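Long-range contacts in heme peroxidase (Bacteroides thetaiotaomicron, PDB 2GVK), which probably uses a heme cofactor and hydrogen peroxide to oxidise dyes and other substrates: residues F9-A18 with P169-E177; T142-I153 with R246-T254. All coordinates share one frame; numbering follows the deposited sequence.

Interaction 1 (F9-A18 with P169-E177); sequences FGGHIPQDVA and PYHFAVIGE. With EDO (1,2-ethanediol), chain K.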
# COMPACT_ATOMS: atom_id res chain seq x y z
N PHE A 9 33.57 -2.30 12.38
CA PHE A 9 33.19 -2.20 13.83
C PHE A 9 33.62 -3.45 14.58
O PHE A 9 32.91 -3.94 15.46
CB PHE A 9 31.69 -1.98 13.97
CG PHE A 9 31.17 -0.84 13.13
CD1 PHE A 9 31.80 0.43 13.18
CD2 PHE A 9 30.05 -1.01 12.29
CE1 PHE A 9 31.33 1.50 12.39
CE2 PHE A 9 29.57 0.06 11.51
CZ PHE A 9 30.23 1.32 11.56
N GLY A 10 34.81 -3.96 14.24
CA GLY A 10 35.36 -5.17 14.86
C GLY A 10 34.47 -6.39 14.70
O GLY A 10 34.57 -7.34 15.48
N GLY A 11 33.61 -6.38 13.68
CA GLY A 11 32.67 -7.47 13.45
C GLY A 11 31.45 -7.43 14.37
O GLY A 11 30.71 -8.40 14.47
N HIS A 12 31.23 -6.31 15.02
CA HIS A 12 30.09 -6.17 15.92
C HIS A 12 28.93 -5.52 15.20
O HIS A 12 29.09 -4.50 14.54
CB HIS A 12 30.48 -5.35 17.15
CG HIS A 12 31.64 -5.90 17.91
ND1 HIS A 12 31.56 -7.08 18.62
CD2 HIS A 12 32.89 -5.44 18.09
CE1 HIS A 12 32.73 -7.32 19.19
NE2 HIS A 12 33.55 -6.34 18.88
N ILE A 13 27.75 -6.10 15.35
CA ILE A 13 26.54 -5.57 14.74
C ILE A 13 25.95 -4.49 15.66
O ILE A 13 25.64 -4.75 16.81
CB ILE A 13 25.47 -6.69 14.56
CG1 ILE A 13 26.09 -7.94 13.92
CG2 ILE A 13 24.28 -6.17 13.74
CD1 ILE A 13 26.79 -7.67 12.61
N PRO A 14 25.79 -3.26 15.13
CA PRO A 14 25.21 -2.20 15.93
C PRO A 14 23.71 -2.33 16.05
O PRO A 14 23.06 -2.98 15.25
CB PRO A 14 25.55 -0.94 15.15
CG PRO A 14 25.58 -1.37 13.75
CD PRO A 14 26.14 -2.78 13.77
N GLN A 15 23.16 -1.72 17.08
CA GLN A 15 21.74 -1.54 17.16
C GLN A 15 21.32 -0.56 16.05
O GLN A 15 22.18 -0.01 15.36
CB GLN A 15 21.34 -1.00 18.54
CG GLN A 15 21.51 -2.03 19.69
CD GLN A 15 20.92 -1.53 20.98
OE1 GLN A 15 19.75 -1.18 21.03
NE2 GLN A 15 21.68 -1.62 22.07
N ASP A 16 20.02 -0.29 15.94
CA ASP A 16 19.48 0.53 14.87
C ASP A 16 19.70 2.01 15.15
O ASP A 16 18.74 2.77 15.34
CB ASP A 16 17.98 0.22 14.69
CG ASP A 16 17.42 0.77 13.38
OD1 ASP A 16 18.18 0.89 12.40
OD2 ASP A 16 16.20 1.03 13.34
N VAL A 17 20.93 2.44 15.10
CA VAL A 17 21.29 3.79 15.45
C VAL A 17 21.41 4.70 14.24
O VAL A 17 21.61 5.91 14.37
CB VAL A 17 22.62 3.80 16.22
CG1 VAL A 17 22.49 2.99 17.50
CG2 VAL A 17 23.74 3.25 15.36
N ALA A 18 21.27 4.13 13.06
CA ALA A 18 21.30 4.90 11.85
C ALA A 18 20.01 4.72 11.12
O ALA A 18 19.94 4.95 9.94
CB ALA A 18 22.44 4.49 11.00
N PRO A 169 25.67 6.59 7.07
CA PRO A 169 25.31 7.08 8.41
C PRO A 169 25.93 6.27 9.54
O PRO A 169 26.20 6.82 10.60
CB PRO A 169 23.79 6.96 8.43
CG PRO A 169 23.45 6.00 7.33
CD PRO A 169 24.50 6.14 6.31
N TYR A 170 26.20 4.99 9.32
CA TYR A 170 26.87 4.16 10.37
C TYR A 170 28.26 4.67 10.72
O TYR A 170 28.70 4.54 11.86
CB TYR A 170 26.94 2.69 9.95
CG TYR A 170 25.62 2.04 9.97
CD1 TYR A 170 25.04 1.63 11.16
CD2 TYR A 170 24.89 1.88 8.80
CE1 TYR A 170 23.81 1.07 11.19
CE2 TYR A 170 23.65 1.32 8.81
CZ TYR A 170 23.11 0.90 10.01
OH TYR A 170 21.86 0.32 10.04
N HIS A 171 28.95 5.23 9.74
CA HIS A 171 30.25 5.78 9.98
C HIS A 171 30.20 6.89 11.04
O HIS A 171 31.15 7.08 11.79
CB HIS A 171 30.84 6.32 8.68
CG HIS A 171 32.09 7.11 8.87
ND1 HIS A 171 33.29 6.53 9.23
CD2 HIS A 171 32.32 8.44 8.77
CE1 HIS A 171 34.21 7.47 9.34
NE2 HIS A 171 33.65 8.64 9.07
N PHE A 172 29.09 7.61 11.08
CA PHE A 172 28.95 8.76 11.97
C PHE A 172 28.22 8.45 13.26
O PHE A 172 28.33 9.19 14.22
CB PHE A 172 28.22 9.89 11.24
CG PHE A 172 28.97 10.43 10.08
CD1 PHE A 172 29.98 11.35 10.27
CD2 PHE A 172 28.75 9.93 8.81
CE1 PHE A 172 30.71 11.82 9.21
CE2 PHE A 172 29.48 10.38 7.75
CZ PHE A 172 30.44 11.34 7.94
N ALA A 173 27.51 7.33 13.29
CA ALA A 173 26.71 6.96 14.45
C ALA A 173 27.36 5.90 15.32
O ALA A 173 26.97 5.73 16.48
CB ALA A 173 25.32 6.48 13.99
N VAL A 174 28.31 5.15 14.76
CA VAL A 174 28.82 3.96 15.42
C VAL A 174 30.31 4.07 15.81
O VAL A 174 31.14 4.44 15.02
CB VAL A 174 28.62 2.70 14.52
CG1 VAL A 174 29.13 1.44 15.22
CG2 VAL A 174 27.15 2.52 14.14
N ILE A 175 30.60 3.74 17.07
CA ILE A 175 31.97 3.67 17.58
C ILE A 175 32.78 2.67 16.78
O ILE A 175 32.34 1.54 16.52
CB ILE A 175 31.97 3.24 19.06
CG1 ILE A 175 31.24 4.27 19.92
CG2 ILE A 175 33.41 3.05 19.57
CD1 ILE A 175 30.94 3.78 21.35
N GLY A 176 33.99 3.09 16.39
CA GLY A 176 34.91 2.23 15.68
C GLY A 176 36.13 1.81 16.49
O GLY A 176 36.09 1.75 17.73
N GLU A 177 37.22 1.55 15.80
CA GLU A 177 38.36 0.95 16.44
C GLU A 177 39.14 1.93 17.37
O GLU A 177 40.01 1.49 18.12
CB GLU A 177 39.27 0.32 15.39
CG GLU A 177 38.59 -0.94 14.74
CD GLU A 177 38.22 -2.04 15.78
OE1 GLU A 177 39.15 -2.71 16.29
OE2 GLU A 177 37.02 -2.25 16.05
C1 EDO K . 33.16 11.42 12.71
O1 EDO K . 34.11 11.43 13.81
C2 EDO K . 33.23 10.10 11.96
O2 EDO K . 32.70 9.05 12.78
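Val174, the first residue to leave the helical conformation after helix 169-173, spreads its two methyl groups between different parts of segment 9-18. CG1, anti to the backbone N (chi1 -179°), stands over the centre of the Phe9 ring, a CH-pi contact with CG1 3.5 Å from the ring centroid. CG2 faces the other way and meets Val17 CG2 at 3.7 Å and Pro14 CB at 3.9 Å. Ala173 CB completes this close-packed end, 3.8 Å from Val17 CG2. Beside it, Ala18 CB sits over the middle of the Tyr170 ring, 3.7 Å from its centroid and 12° off the normal, while Pro14 CG lies 4.0 Å from Tyr170 CE1. With an alanine in place of Tyr170, Ala18 CB would probably lose the aromatic face beneath it and Pro14 a wall to lean on.

The solvent side begins beyond the Phe9 ring, whose CZ still reaches Tyr170 CB at 3.9 Å: there a type I' turn, Phe9 to His12, carries glycines at both positive-phi corners. The carboxylate of Glu177 approaches this turn, but OE2 and Gly10 N, 3.3 Å apart, are poorly aligned for a hydrogen bond. The contact is thus apolar, and it pins an N-terminal arm against the short helix. Its buried end rests on the large sheet: Val17 packs on Val306 of strand 296-306 and on Ser186 of strand 186-195, whose hydroxyl also bonds Ala173 O, and Gln15 ties the arm to Met69 and Pro307.

Interaction 2 (T142-I153 with R246-T254); sequences THGFRYMDGKAI and RANMPFANT. With EDO (1,2-ethanediol), chain H.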
# COMPACT_ATOMS: atom_id res chain seq x y z
N THR A 142 7.48 9.92 26.32
CA THR A 142 6.97 10.83 25.32
C THR A 142 6.62 10.05 24.06
O THR A 142 7.38 9.17 23.61
CB THR A 142 8.01 11.93 24.97
OG1 THR A 142 8.32 12.69 26.16
CG2 THR A 142 7.46 12.87 23.92
N HIS A 143 5.45 10.35 23.51
CA HIS A 143 5.01 9.75 22.27
C HIS A 143 5.15 10.75 21.16
O HIS A 143 4.67 11.87 21.27
CB HIS A 143 3.57 9.30 22.37
CG HIS A 143 3.33 8.32 23.45
ND1 HIS A 143 2.07 8.04 23.93
CD2 HIS A 143 4.18 7.58 24.20
CE1 HIS A 143 2.16 7.15 24.90
NE2 HIS A 143 3.43 6.86 25.09
N GLY A 144 5.77 10.33 20.07
CA GLY A 144 5.99 11.21 18.92
C GLY A 144 5.36 10.67 17.66
O GLY A 144 4.87 9.53 17.62
N PHE A 145 5.33 11.50 16.63
CA PHE A 145 4.72 11.13 15.35
C PHE A 145 5.44 11.82 14.24
O PHE A 145 5.94 12.93 14.42
CB PHE A 145 3.24 11.53 15.33
CG PHE A 145 2.99 12.97 15.66
CD1 PHE A 145 2.83 13.38 16.97
CD2 PHE A 145 2.97 13.94 14.66
CE1 PHE A 145 2.65 14.72 17.27
CE2 PHE A 145 2.79 15.24 14.95
CZ PHE A 145 2.63 15.65 16.25
N ARG A 146 5.46 11.19 13.08
CA ARG A 146 5.95 11.84 11.87
C ARG A 146 4.90 12.84 11.41
O ARG A 146 3.69 12.54 11.40
CB ARG A 146 6.23 10.82 10.78
CG ARG A 146 6.96 11.37 9.59
CD ARG A 146 7.26 10.25 8.58
NE ARG A 146 7.67 10.78 7.27
CZ ARG A 146 8.89 11.14 7.00
NH1 ARG A 146 9.80 11.08 7.93
NH2 ARG A 146 9.20 11.61 5.79
N TYR A 147 5.35 14.02 11.04
CA TYR A 147 4.46 15.10 10.71
C TYR A 147 4.65 15.47 9.25
O TYR A 147 5.68 16.01 8.85
CB TYR A 147 4.77 16.30 11.63
CG TYR A 147 3.96 17.54 11.37
CD1 TYR A 147 2.60 17.47 11.17
CD2 TYR A 147 4.55 18.79 11.48
CE1 TYR A 147 1.85 18.64 10.94
CE2 TYR A 147 3.81 19.94 11.27
CZ TYR A 147 2.47 19.86 11.02
OH TYR A 147 1.75 21.01 10.81
N MSE A 148 3.67 15.10 8.43
CA MSE A 148 3.71 15.39 7.01
C MSE A 148 4.96 14.74 6.39
O MSE A 148 5.32 13.60 6.75
CB MSE A 148 3.71 16.92 6.78
CG MSE A 148 2.60 17.67 7.52
SE MSE A 148 0.91 17.30 6.69
CE MSE A 148 -0.39 17.73 8.21
N ASP A 149 5.66 15.48 5.54
CA ASP A 149 6.83 14.96 4.83
C ASP A 149 8.10 15.14 5.64
O ASP A 149 9.07 15.79 5.19
CB ASP A 149 6.97 15.63 3.43
CG ASP A 149 7.10 17.16 3.50
OD1 ASP A 149 6.54 17.76 4.44
OD2 ASP A 149 7.72 17.76 2.58
N GLY A 150 8.07 14.64 6.87
CA GLY A 150 9.25 14.70 7.75
C GLY A 150 9.50 16.06 8.36
O GLY A 150 10.63 16.39 8.72
N LYS A 151 8.43 16.83 8.55
CA LYS A 151 8.56 18.15 9.18
C LYS A 151 8.73 18.04 10.68
O LYS A 151 8.14 17.19 11.34
CB LYS A 151 7.31 19.01 8.89
CG LYS A 151 7.07 19.31 7.43
CD LYS A 151 5.90 20.25 7.27
CE LYS A 151 5.28 20.20 5.84
NZ LYS A 151 6.27 20.51 4.77
N ALA A 152 9.55 18.93 11.22
CA ALA A 152 9.55 19.20 12.62
C ALA A 152 8.26 19.97 12.95
O ALA A 152 7.58 20.49 12.05
CB ALA A 152 10.78 20.01 13.02
N ILE A 153 7.93 20.06 14.21
CA ILE A 153 6.66 20.61 14.62
C ILE A 153 6.58 22.14 14.31
O ILE A 153 5.48 22.71 14.23
CB ILE A 153 6.41 20.30 16.11
CG1 ILE A 153 4.90 20.34 16.45
CG2 ILE A 153 7.21 21.24 16.99
CD1 ILE A 153 4.58 19.70 17.77
N ARG A 246 20.46 12.37 13.57
CA ARG A 246 19.54 13.06 14.46
C ARG A 246 18.09 12.76 14.08
O ARG A 246 17.75 12.68 12.90
CB ARG A 246 19.79 14.57 14.43
CG ARG A 246 21.19 14.97 14.84
CD ARG A 246 21.40 16.48 14.94
NE ARG A 246 21.95 17.04 13.71
CZ ARG A 246 21.85 18.32 13.37
NH1 ARG A 246 21.22 19.17 14.17
NH2 ARG A 246 22.38 18.75 12.23
N ALA A 247 17.22 12.65 15.08
CA ALA A 247 15.82 13.04 14.93
C ALA A 247 15.45 14.30 15.71
O ALA A 247 16.09 14.64 16.71
CB ALA A 247 14.90 11.89 15.29
N ASN A 248 14.42 15.00 15.23
CA ASN A 248 13.69 15.96 16.03
C ASN A 248 12.19 15.70 15.97
O ASN A 248 11.45 16.37 15.24
CB ASN A 248 13.98 17.38 15.54
CG ASN A 248 15.38 17.85 15.91
OD1 ASN A 248 15.58 18.43 16.98
ND2 ASN A 248 16.34 17.61 15.03
N MSE A 249 11.75 14.71 16.75
CA MSE A 249 10.41 14.14 16.61
C MSE A 249 9.39 15.02 17.30
O MSE A 249 9.55 15.36 18.47
CB MSE A 249 10.36 12.74 17.24
CG MSE A 249 11.22 11.71 16.53
SE MSE A 249 10.98 11.78 14.60
CE MSE A 249 9.33 10.85 14.48
N PRO A 250 8.35 15.38 16.57
CA PRO A 250 7.26 16.14 17.15
C PRO A 250 6.53 15.40 18.28
O PRO A 250 6.34 14.20 18.21
CB PRO A 250 6.30 16.33 15.96
CG PRO A 250 7.10 16.16 14.77
CD PRO A 250 8.20 15.23 15.11
N PHE A 251 6.14 16.14 19.31
CA PHE A 251 5.16 15.66 20.28
C PHE A 251 4.30 16.83 20.72
O PHE A 251 4.72 18.00 20.62
CB PHE A 251 5.83 14.98 21.48
CG PHE A 251 6.62 15.91 22.35
CD1 PHE A 251 7.97 16.11 22.13
CD2 PHE A 251 6.04 16.49 23.45
CE1 PHE A 251 8.73 16.93 23.00
CE2 PHE A 251 6.78 17.31 24.29
CZ PHE A 251 8.15 17.50 24.06
N ALA A 252 3.07 16.55 21.13
CA ALA A 252 2.17 17.64 21.50
C ALA A 252 0.97 17.22 22.26
O ALA A 252 0.44 16.11 22.05
CB ALA A 252 1.70 18.38 20.23
N ASN A 253 0.52 18.12 23.13
CA ASN A 253 -0.82 18.08 23.72
C ASN A 253 -1.48 19.41 23.38
O ASN A 253 -1.36 20.37 24.13
CB ASN A 253 -0.75 17.88 25.24
CG ASN A 253 -2.13 17.80 25.89
OD1 ASN A 253 -3.10 18.43 25.42
ND2 ASN A 253 -2.23 17.04 27.00
N THR A 254 -2.06 19.51 22.19
CA THR A 254 -2.56 20.78 21.68
C THR A 254 -3.66 21.39 22.54
O THR A 254 -3.80 22.59 22.59
CB THR A 254 -3.06 20.65 20.24
OG1 THR A 254 -4.10 19.68 20.18
CG2 THR A 254 -1.93 20.23 19.32
C1 EDO H . 20.01 19.87 17.81
O1 EDO H . 19.94 19.78 19.27
C2 EDO H . 18.59 19.86 17.18
O2 EDO H . 18.66 19.38 15.79
O HOH W 1 2.57 13.60 21.23
O HOH W 2 9.58 18.54 16.01
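Pro250 lies against one face of the Phe145 ring, its CB 4.0 Å from the ring centroid and displaced toward the rim. Phe145 reaches it by doubling back: its CB sets out away from strand 246-253, but CG falls between the backbone N and the carbonyl carbon (chi1 53°), which turns the ring over the proline. Ile153 CB also approaches Pro250 CB, at 4.0 Å, and Tyr147 CB lies 3.9 Å from Pro250 CG. The carbonyl oxygen of Phe145 is buried against the proline carbons and has no polar partner. A second CH-pi contact runs in the reverse sense: Thr142 CG2 is offset over a face of the Phe251 ring, 3.5 Å from CG. Ile153 extends along the strand, its CD1 touching Ala252 CB.

Little backbone pairing joins the strands, whose short segments cross with 112° between their N-to-C directions. Phe145 N donates to Pro250 O at 3.3 Å, a long bond, and Gly144 CA comes within 3.1 Å of the same oxygen, a CA-H...O contact. Water fills in elsewhere: one molecule links His143 O to Ala252 N, another Ile153 N to Asn248 O.

These are the two outermost strands of the eight-stranded antiparallel sheet, and their meeting brings its ends together, consistent with the beta-barrel fold of these peroxidases. Phe122 of a neighbouring subunit packs on both Phe145 and Tyr147. Within the chain, Thr142 and Gly144 pair with strand 24-32, Ala247 pairs with Ile264 of strand 258-267, and Phe251 and Ile153 lean on strand 186-195.

Interactions 1 and 2 lie on opposite sides of the chain's centre, their own centres 25 Å apart; the nearest atoms come to about 7 Å without touching. Their segments alternate along the sequence, 9-18, 142-153, 169-177 and 246-254, so the two connections cross along the chain, one at an N-terminal arm and the other where the outermost strands meet. Strand 186-195 supports both. Interaction 2 is the one close to the probable heme site: Asp158, bonded to Asn248 ND2, belongs to a GxxDG sequence matching the family's heme-binding motif. No heme is present, and the ethanediols near each contact probably come from the crystallisation liquor.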